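Local coordinates for protein putative transporter (Clostridium difficile 630, PDB 3LV9) that is a putative membrane transporter of the UPF0053 family, here represented by its paired CBS domains, and may bind flavin adenine dinucleotide, at residues T33-I38 / G128-V133. Residues are numbered along the deposited sequence; the frame is centred on the assembly and turned at random.
Sequences TDMVCI and GGTSGV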
loop_
_atom_site.group_PDB
_atom_site.type_symbol
_atom_site.label_atom_id
_atom_site.label_comp_id
_atom_site.label_asym_id
_atom_site.label_seq_id
_atom_site.Cartn_x
_atom_site.Cartn_y
_atom_site.Cartn_z
ATOM N N THR A 33 15.029 14.236 3.520
ATOM C CA THR A 33 16.203 13.560 2.940
ATOM C C THR A 33 15.927 12.123 2.543
ATOM O O THR A 33 16.520 11.637 1.557
ATOM C CB THR A 33 17.528 13.692 3.821
ATOM O OG1 THR A 33 18.643 13.279 3.033
ATOM C CG2 THR A 33 17.514 12.864 5.055
ATOM N N ASP A 34 14.996 11.465 3.261
ATOM C CA ASP A 34 14.676 10.037 3.014
ATOM C C ASP A 34 13.460 9.851 2.123
ATOM O O ASP A 34 13.162 8.757 1.650
ATOM C CB ASP A 34 14.449 9.328 4.325
ATOM C CG ASP A 34 15.722 9.268 5.180
ATOM O OD1 ASP A 34 16.797 9.037 4.598
ATOM O OD2 ASP A 34 15.666 9.455 6.417
HETATM N N MSE A 35 12.762 10.937 1.871
HETATM C CA MSE A 35 11.587 10.912 1.026
HETATM C C MSE A 35 11.994 10.637 -0.423
HETATM O O MSE A 35 12.955 11.219 -0.932
HETATM C CB MSE A 35 10.864 12.250 1.179
HETATM C CG MSE A 35 10.124 12.733 -0.009
HETATM SE SE MSE A 35 9.256 14.437 0.389
HETATM C CE MSE A 35 8.904 15.037 -1.418
ATOM N N VAL A 36 11.286 9.753 -1.084
ATOM C CA VAL A 36 11.521 9.565 -2.493
ATOM C C VAL A 36 10.516 10.262 -3.389
ATOM O O VAL A 36 9.347 9.969 -3.353
ATOM C CB VAL A 36 11.561 8.094 -2.834
ATOM C CG1 VAL A 36 11.494 7.925 -4.316
ATOM C CG2 VAL A 36 12.864 7.467 -2.287
ATOM N N CYS A 37 11.014 11.172 -4.213
ATOM C CA CYS A 37 10.244 11.914 -5.189
ATOM C C CYS A 37 10.562 11.383 -6.562
ATOM O O CYS A 37 11.720 11.162 -6.890
ATOM C CB CYS A 37 10.634 13.414 -5.172
ATOM S SG CYS A 37 9.176 14.457 -5.469
ATOM N N ILE A 38 9.541 11.223 -7.388
ATOM C CA ILE A 38 9.740 11.033 -8.776
ATOM C C ILE A 38 9.835 12.413 -9.397
ATOM O O ILE A 38 8.881 13.178 -9.307
ATOM C CB ILE A 38 8.545 10.325 -9.383
ATOM C CG1 ILE A 38 8.439 8.892 -8.843
ATOM C CG2 ILE A 38 8.702 10.267 -10.902
ATOM C CD1 ILE A 38 7.388 8.076 -9.514
ATOM N N GLY A 128 8.298 27.620 4.315
ATOM C CA GLY A 128 7.573 27.263 3.096
ATOM C C GLY A 128 8.344 26.267 2.231
ATOM O O GLY A 128 8.262 26.283 1.005
ATOM N N GLY A 129 9.121 25.409 2.865
ATOM C CA GLY A 129 9.862 24.382 2.147
ATOM C C GLY A 129 9.305 23.043 2.539
ATOM O O GLY A 129 8.592 22.927 3.519
ATOM N N THR A 130 9.661 22.018 1.786
ATOM C CA THR A 130 9.208 20.679 2.091
ATOM C C THR A 130 10.055 20.141 3.232
ATOM O O THR A 130 11.273 20.011 3.067
ATOM C CB THR A 130 9.380 19.751 0.898
ATOM O OG1 THR A 130 8.384 20.078 -0.082
ATOM C CG2 THR A 130 9.241 18.276 1.341
ATOM N N SER A 131 9.440 19.828 4.374
ATOM C CA SER A 131 10.223 19.205 5.436
ATOM C C SER A 131 10.013 17.708 5.463
ATOM O O SER A 131 10.828 16.985 6.037
ATOM C CB SER A 131 9.941 19.834 6.791
ATOM O OG SER A 131 8.865 19.209 7.395
ATOM N N GLY A 132 8.958 17.218 4.812
ATOM C CA GLY A 132 8.842 15.771 4.672
ATOM C C GLY A 132 7.499 15.338 4.138
ATOM O O GLY A 132 6.802 16.102 3.532
ATOM N N VAL A 133 7.184 14.074 4.340
ATOM C CA VAL A 133 5.961 13.504 3.803
ATOM C C VAL A 133 5.416 12.512 4.825
ATOM O O VAL A 133 6.188 11.907 5.593
ATOM C CB VAL A 133 6.200 12.814 2.429
ATOM C CG1 VAL A 133 7.083 11.577 2.588
ATOM C CG2 VAL A 133 4.857 12.438 1.749
#
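Met35, modelled as selenomethionine, lays its selenium against Thr130 and Val133 in the interface between the two CBS motifs of a CBS pair. It sits on the loop that leaves strand 30-31, an edge strand of the sheet that contains 130-135, and runs across to strand 38-39 of the other sheet. Met35 SE is 4.0 Å from Thr130 CG2 and equally far from Val133 CB, and Met35 SE lies 4.2 Å from Gly132 C between them. Lower on the same side chain, Met35 CB approaches Val133 CG1 at 4.1 Å. The methionine side chain runs roughly perpendicular to those of Thr130 and Val133, and its extended chain (chi2 179°) carries the selenium out to the strand. These contacts are entirely van der Waals, and most of the residues that make them are buried.

The spacing of the two partners comes from the strand itself. A classic bulge sets Ser131 and Gly132 together opposite Val123 of the antiparallel strand 120-124, both bonding to it through the backbone, and Thr130 and Val133, on its two flanks, both direct their side chains toward Met35. Thr130 turns OG1 to hydrogen-bond Lys66 O (chi1 -73°), which places its methyl CG2 anti to the backbone N and against the selenium. Its backbone N bonds Asp67 OD1, tying the start of the strand to the turn before strand 69-74.

Further out, Pro60 and Ile69 from the first CBS motif also touch Met35, and Ile69 packs on Thr130 as well. Two residues along the loop, the disulfide between Cys37 SG and Cys62 SG ties the loop to the end of strand 58-62.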